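Local coordinates for protein acyl-coenzyme A oxidase (PDB 5K3H) that catalyses the first, FAD-dependent step of peroxisomal beta-oxidation, using oxygen to desaturate acyl-CoA substrates to (2E)-enoyl-CoA with release of hydrogen peroxide, at residues V2-P14 with A18-M30. Residues are numbered along the deposited sequence; the frame is centred on the assembly and turned at random.
Sequences VHLNKTIQEGDNP and AERLTATFDTHAM
Lys6 lies across the start of helix 27-35 and touches three consecutive residues there, far from the flavin and ATP sites. Lys6 CG sits 3.4 Å from the centroid of the His28 ring, almost on the ring normal, a CH-pi contact over the face. Bends at chi2 (-59°) and chi4 (-73°) then fold the chain back, so that Lys6 NZ forms a salt bridge with Asp26 OD1 (3.1 Å, weak as a hydrogen bond) and also donates to His3 O. Lys6 N gives a nearly straight bond to Thr27 OG1 (3.0 Å, 169°), while Thr27 N donates to Leu4 O. Asp26 is the N-cap of this helix, its OD1 also accepting weakly from His28 N. An alanine in place of Lys6 would probably leave the Asp26 carboxylate without its cationic mate and the His28 ring without its aliphatic partner.

In helix 14-21, Arg20, extended from CG to NE, runs alongside residues 5-8, antiparallel to the Ile8 side chain. Ile8 CG1 packs on Arg20 CB at 3.6 Å, and Thr7 CG2 lies over one guanidinium face, offset toward its rim. The Asn5 amide lies along Arg20 CB and CG, Asn5 ND2 being 3.7 Å from Arg20 CG; Asn5 OD1 accepts from Thr7 N (2.8 Å) in an Asx turn, and a water joins Asn5 N to Arg20 O. Beside them Leu21 CD2 covers a face of the His3 ring, 3.7 Å from its centroid.

In the second shell, Ser613 and Asp616 of helix 590-616 take Asn5 ND2, Asp616 pairs with Arg20, and Arg632 with Asp12. The loop is thus joined to the N-terminal start of helix 27-35 by the Lys6-Asp26 charge pair and backbone N-H bonds, whereas on helix 14-21 Arg20 is held mainly by Asp616, its salt bridge from NH1 to Asp12 OD2 being long (3.7 Å) and water-bridged.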
loop_
_atom_site.group_PDB
_atom_site.type_symbol
_atom_site.label_atom_id
_atom_site.label_comp_id
_atom_site.label_asym_id
_atom_site.label_seq_id
_atom_site.Cartn_x
_atom_site.Cartn_y
_atom_site.Cartn_z
ATOM N N VAL B 2 -39.607 11.891 1.027
ATOM C CA VAL B 2 -38.212 11.470 0.865
ATOM C C VAL B 2 -38.020 10.655 -0.413
ATOM O O VAL B 2 -38.948 10.447 -1.214
ATOM C CB VAL B 2 -37.674 10.624 2.104
ATOM C CG1 VAL B 2 -37.443 11.489 3.343
ATOM C CG2 VAL B 2 -38.595 9.464 2.421
ATOM N N HIS B 3 -36.780 10.204 -0.562
ATOM C CA HIS B 3 -36.291 9.355 -1.630
ATOM C C HIS B 3 -35.925 8.003 -1.041
ATOM O O HIS B 3 -35.816 7.841 0.177
ATOM C CB HIS B 3 -35.075 9.986 -2.319
ATOM C CG HIS B 3 -35.335 11.350 -2.894
ATOM N ND1 HIS B 3 -34.820 12.506 -2.340
ATOM C CD2 HIS B 3 -36.048 11.740 -3.981
ATOM C CE1 HIS B 3 -35.194 13.545 -3.066
ATOM N NE2 HIS B 3 -35.941 13.108 -4.065
ATOM N N LEU B 4 -35.769 7.010 -1.912
ATOM C CA LEU B 4 -35.238 5.726 -1.459
ATOM C C LEU B 4 -33.873 5.886 -0.766
ATOM O O LEU B 4 -33.591 5.213 0.233
ATOM C CB LEU B 4 -35.165 4.781 -2.653
ATOM C CG LEU B 4 -36.575 4.298 -3.072
ATOM C CD1 LEU B 4 -36.594 3.533 -4.414
ATOM C CD2 LEU B 4 -37.246 3.465 -1.954
ATOM N N ASN B 5 -33.012 6.769 -1.271
ATOM C CA ASN B 5 -31.722 7.025 -0.627
ATOM C C ASN B 5 -31.920 8.066 0.477
ATOM O O ASN B 5 -32.362 9.192 0.215
ATOM C CB ASN B 5 -30.668 7.457 -1.658
ATOM C CG ASN B 5 -29.297 7.739 -1.028
ATOM O OD1 ASN B 5 -29.168 8.606 -0.156
ATOM N ND2 ASN B 5 -28.267 6.999 -1.463
ATOM N N LYS B 6 -31.665 7.664 1.719
ATOM C CA LYS B 6 -31.950 8.494 2.885
ATOM C C LYS B 6 -30.823 9.452 3.224
ATOM O O LYS B 6 -30.918 10.147 4.244
ATOM C CB LYS B 6 -32.254 7.617 4.111
ATOM C CG LYS B 6 -33.469 6.743 3.925
ATOM C CD LYS B 6 -34.666 7.610 3.637
ATOM C CE LYS B 6 -35.934 6.812 3.651
ATOM N NZ LYS B 6 -36.043 5.944 2.449
ATOM N N THR B 7 -29.740 9.463 2.439
ATOM C CA THR B 7 -28.622 10.359 2.708
ATOM C C THR B 7 -28.717 11.691 1.950
ATOM O O THR B 7 -28.072 12.668 2.359
ATOM C CB THR B 7 -27.323 9.615 2.393
ATOM O OG1 THR B 7 -27.294 8.415 3.171
ATOM C CG2 THR B 7 -26.105 10.440 2.723
ATOM N N ILE B 8 -29.569 11.777 0.917
ATOM C CA ILE B 8 -29.733 13.017 0.168
ATOM C C ILE B 8 -30.195 14.125 1.108
ATOM O O ILE B 8 -31.078 13.916 1.949
ATOM C CB ILE B 8 -30.757 12.812 -0.965
ATOM C CG1 ILE B 8 -30.298 11.726 -1.948
ATOM C CG2 ILE B 8 -31.062 14.133 -1.716
ATOM C CD1 ILE B 8 -31.420 11.250 -2.862
ATOM N N GLN B 9 -29.613 15.316 0.969
ATOM C CA GLN B 9 -30.115 16.504 1.648
ATOM C C GLN B 9 -30.228 17.647 0.644
ATOM O O GLN B 9 -29.520 17.663 -0.366
ATOM C CB GLN B 9 -29.206 16.926 2.814
ATOM C CG GLN B 9 -29.240 15.995 4.013
ATOM C CD GLN B 9 -28.374 16.492 5.150
ATOM O OE1 GLN B 9 -28.231 17.700 5.359
ATOM N NE2 GLN B 9 -27.765 15.561 5.881
ATOM N N GLU B 10 -31.144 18.592 0.895
ATOM C CA GLU B 10 -31.190 19.785 0.054
ATOM C C GLU B 10 -29.843 20.496 0.047
ATOM O O GLU B 10 -29.215 20.676 1.089
ATOM C CB GLU B 10 -32.269 20.745 0.521
ATOM C CG GLU B 10 -33.598 20.545 -0.167
ATOM C CD GLU B 10 -33.723 21.307 -1.477
ATOM O OE1 GLU B 10 -33.075 22.370 -1.655
ATOM O OE2 GLU B 10 -34.514 20.855 -2.332
ATOM N N GLY B 11 -29.402 20.911 -1.139
ATOM C CA GLY B 11 -28.165 21.657 -1.255
ATOM C C GLY B 11 -26.938 20.827 -1.519
ATOM O O GLY B 11 -25.859 21.398 -1.695
ATOM N N ASP B 12 -27.059 19.498 -1.532
ATOM C CA ASP B 12 -25.923 18.654 -1.841
ATOM C C ASP B 12 -25.474 18.898 -3.279
ATOM O O ASP B 12 -26.224 19.413 -4.116
ATOM C CB ASP B 12 -26.277 17.180 -1.660
ATOM C CG ASP B 12 -26.467 16.779 -0.192
ATOM O OD1 ASP B 12 -26.141 17.565 0.744
ATOM O OD2 ASP B 12 -26.896 15.626 0.031
ATOM N N ASN B 13 -24.235 18.528 -3.559
ATOM C CA ASN B 13 -23.700 18.582 -4.911
ATOM C C ASN B 13 -24.615 17.834 -5.878
ATOM O O ASN B 13 -24.827 16.628 -5.708
ATOM C CB ASN B 13 -22.309 17.952 -4.932
ATOM C CG ASN B 13 -21.618 18.096 -6.284
ATOM O OD1 ASN B 13 -22.259 18.133 -7.337
ATOM N ND2 ASN B 13 -20.298 18.178 -6.253
ATOM N N PRO B 14 -25.160 18.495 -6.899
ATOM C CA PRO B 14 -26.123 17.806 -7.772
ATOM C C PRO B 14 -25.518 16.634 -8.518
ATOM O O PRO B 14 -26.262 15.725 -8.914
ATOM C CB PRO B 14 -26.593 18.907 -8.734
ATOM C CG PRO B 14 -25.558 19.949 -8.688
ATOM C CD PRO B 14 -24.910 19.883 -7.324
ATOM N N ALA B 18 -27.451 13.220 -8.107
ATOM C CA ALA B 18 -27.894 12.471 -9.282
ATOM C C ALA B 18 -27.569 10.983 -9.157
ATOM O O ALA B 18 -28.365 10.128 -9.574
ATOM C CB ALA B 18 -27.249 13.032 -10.549
ATOM N N GLU B 19 -26.418 10.648 -8.573
ATOM C CA GLU B 19 -26.070 9.245 -8.384
ATOM C C GLU B 19 -26.889 8.589 -7.278
ATOM O O GLU B 19 -26.971 7.357 -7.224
ATOM C CB GLU B 19 -24.582 9.098 -8.077
ATOM C CG GLU B 19 -23.654 9.548 -9.202
ATOM C CD GLU B 19 -23.910 8.783 -10.485
ATOM O OE1 GLU B 19 -24.242 7.560 -10.407
ATOM O OE2 GLU B 19 -23.797 9.412 -11.575
ATOM N N ARG B 20 -27.464 9.380 -6.379
ATOM C CA ARG B 20 -28.279 8.839 -5.307
ATOM C C ARG B 20 -29.723 8.629 -5.732
ATOM O O ARG B 20 -30.370 7.676 -5.264
ATOM C CB ARG B 20 -28.196 9.760 -4.083
ATOM C CG ARG B 20 -26.793 9.744 -3.433
ATOM C CD ARG B 20 -26.640 10.740 -2.271
ATOM N NE ARG B 20 -25.524 10.397 -1.380
ATOM C CZ ARG B 20 -24.782 11.286 -0.721
ATOM N NH1 ARG B 20 -25.000 12.590 -0.829
ATOM N NH2 ARG B 20 -23.824 10.873 0.076
ATOM N N LEU B 21 -30.222 9.470 -6.648
ATOM C CA LEU B 21 -31.613 9.384 -7.087
ATOM C C LEU B 21 -31.921 8.104 -7.845
ATOM O O LEU B 21 -33.091 7.719 -7.915
ATOM C CB LEU B 21 -31.970 10.599 -7.948
ATOM C CG LEU B 21 -32.091 11.906 -7.154
ATOM C CD1 LEU B 21 -32.256 13.081 -8.095
ATOM C CD2 LEU B 21 -33.228 11.823 -6.161
ATOM N N THR B 22 -30.907 7.418 -8.382
ATOM C CA THR B 22 -31.101 6.173 -9.114
ATOM C C THR B 22 -31.191 4.947 -8.194
ATOM O O THR B 22 -31.340 3.818 -8.689
ATOM C CB THR B 22 -29.982 6.011 -10.165
ATOM O OG1 THR B 22 -28.683 6.104 -9.556
ATOM C CG2 THR B 22 -30.089 7.079 -11.272
ATOM N N ALA B 23 -31.165 5.126 -6.872
ATOM C CA ALA B 23 -31.322 3.980 -5.972
ATOM C C ALA B 23 -32.639 3.257 -6.229
ATOM O O ALA B 23 -33.687 3.882 -6.402
ATOM C CB ALA B 23 -31.248 4.419 -4.507
ATOM N N THR B 24 -32.580 1.925 -6.230
ATOM C CA THR B 24 -33.747 1.066 -6.357
ATOM C C THR B 24 -34.163 0.450 -5.030
ATOM O O THR B 24 -35.009 -0.456 -5.022
ATOM C CB THR B 24 -33.431 -0.060 -7.306
ATOM O OG1 THR B 24 -32.465 -0.891 -6.658
ATOM C CG2 THR B 24 -32.825 0.480 -8.578
ATOM N N PHE B 25 -33.568 0.894 -3.916
ATOM C CA PHE B 25 -33.847 0.322 -2.610
ATOM C C PHE B 25 -33.661 1.391 -1.544
ATOM O O PHE B 25 -32.960 2.396 -1.742
ATOM C CB PHE B 25 -32.943 -0.889 -2.302
ATOM C CG PHE B 25 -31.473 -0.551 -2.228
ATOM C CD1 PHE B 25 -30.684 -0.552 -3.372
ATOM C CD2 PHE B 25 -30.881 -0.227 -1.013
ATOM C CE1 PHE B 25 -29.359 -0.222 -3.308
ATOM C CE2 PHE B 25 -29.546 0.107 -0.937
ATOM C CZ PHE B 25 -28.783 0.099 -2.069
ATOM N N ASP B 26 -34.269 1.116 -0.387
ATOM C CA ASP B 26 -34.263 2.002 0.775
ATOM C C ASP B 26 -32.983 1.778 1.589
ATOM O O ASP B 26 -32.774 0.697 2.147
ATOM C CB ASP B 26 -35.522 1.690 1.591
ATOM C CG ASP B 26 -35.592 2.430 2.912
ATOM O OD1 ASP B 26 -34.722 3.278 3.214
ATOM O OD2 ASP B 26 -36.535 2.140 3.688
ATOM N N THR B 27 -32.157 2.813 1.717
ATOM C CA THR B 27 -30.856 2.612 2.351
ATOM C C THR B 27 -30.965 2.398 3.860
ATOM O O THR B 27 -30.074 1.763 4.440
ATOM C CB THR B 27 -29.897 3.784 2.042
ATOM O OG1 THR B 27 -30.428 5.024 2.536
ATOM C CG2 THR B 27 -29.652 3.918 0.542
ATOM N N HIS B 28 -32.043 2.871 4.508
ATOM C CA HIS B 28 -32.279 2.487 5.903
ATOM C C HIS B 28 -32.450 0.978 6.022
ATOM O O HIS B 28 -32.010 0.377 7.011
ATOM C CB HIS B 28 -33.532 3.172 6.478
ATOM C CG HIS B 28 -33.355 4.611 6.859
ATOM N ND1 HIS B 28 -32.122 5.223 6.947
ATOM C CD2 HIS B 28 -34.271 5.557 7.177
ATOM C CE1 HIS B 28 -32.287 6.486 7.301
ATOM N NE2 HIS B 28 -33.580 6.713 7.448
ATOM N N ALA B 29 -33.147 0.362 5.047
ATOM C CA ALA B 29 -33.396 -1.079 5.057
ATOM C C ALA B 29 -32.130 -1.862 4.754
ATOM O O ALA B 29 -31.890 -2.927 5.341
ATOM C CB ALA B 29 -34.494 -1.429 4.049
ATOM N N MET B 30 -31.292 -1.333 3.864
ATOM C CA MET B 30 -29.995 -1.957 3.615
ATOM C C MET B 30 -29.087 -1.823 4.824
ATOM O O MET B 30 -28.324 -2.744 5.124
ATOM C CB MET B 30 -29.321 -1.333 2.384
ATOM C CG MET B 30 -28.041 -2.048 1.943
ATOM S SD MET B 30 -28.350 -3.754 1.425
ATOM C CE MET B 30 -28.821 -3.519 -0.302
HETATM O O HOH W 1 -33.128 7.856 -4.083
HETATM O O HOH W 2 -27.151 14.107 -2.438
#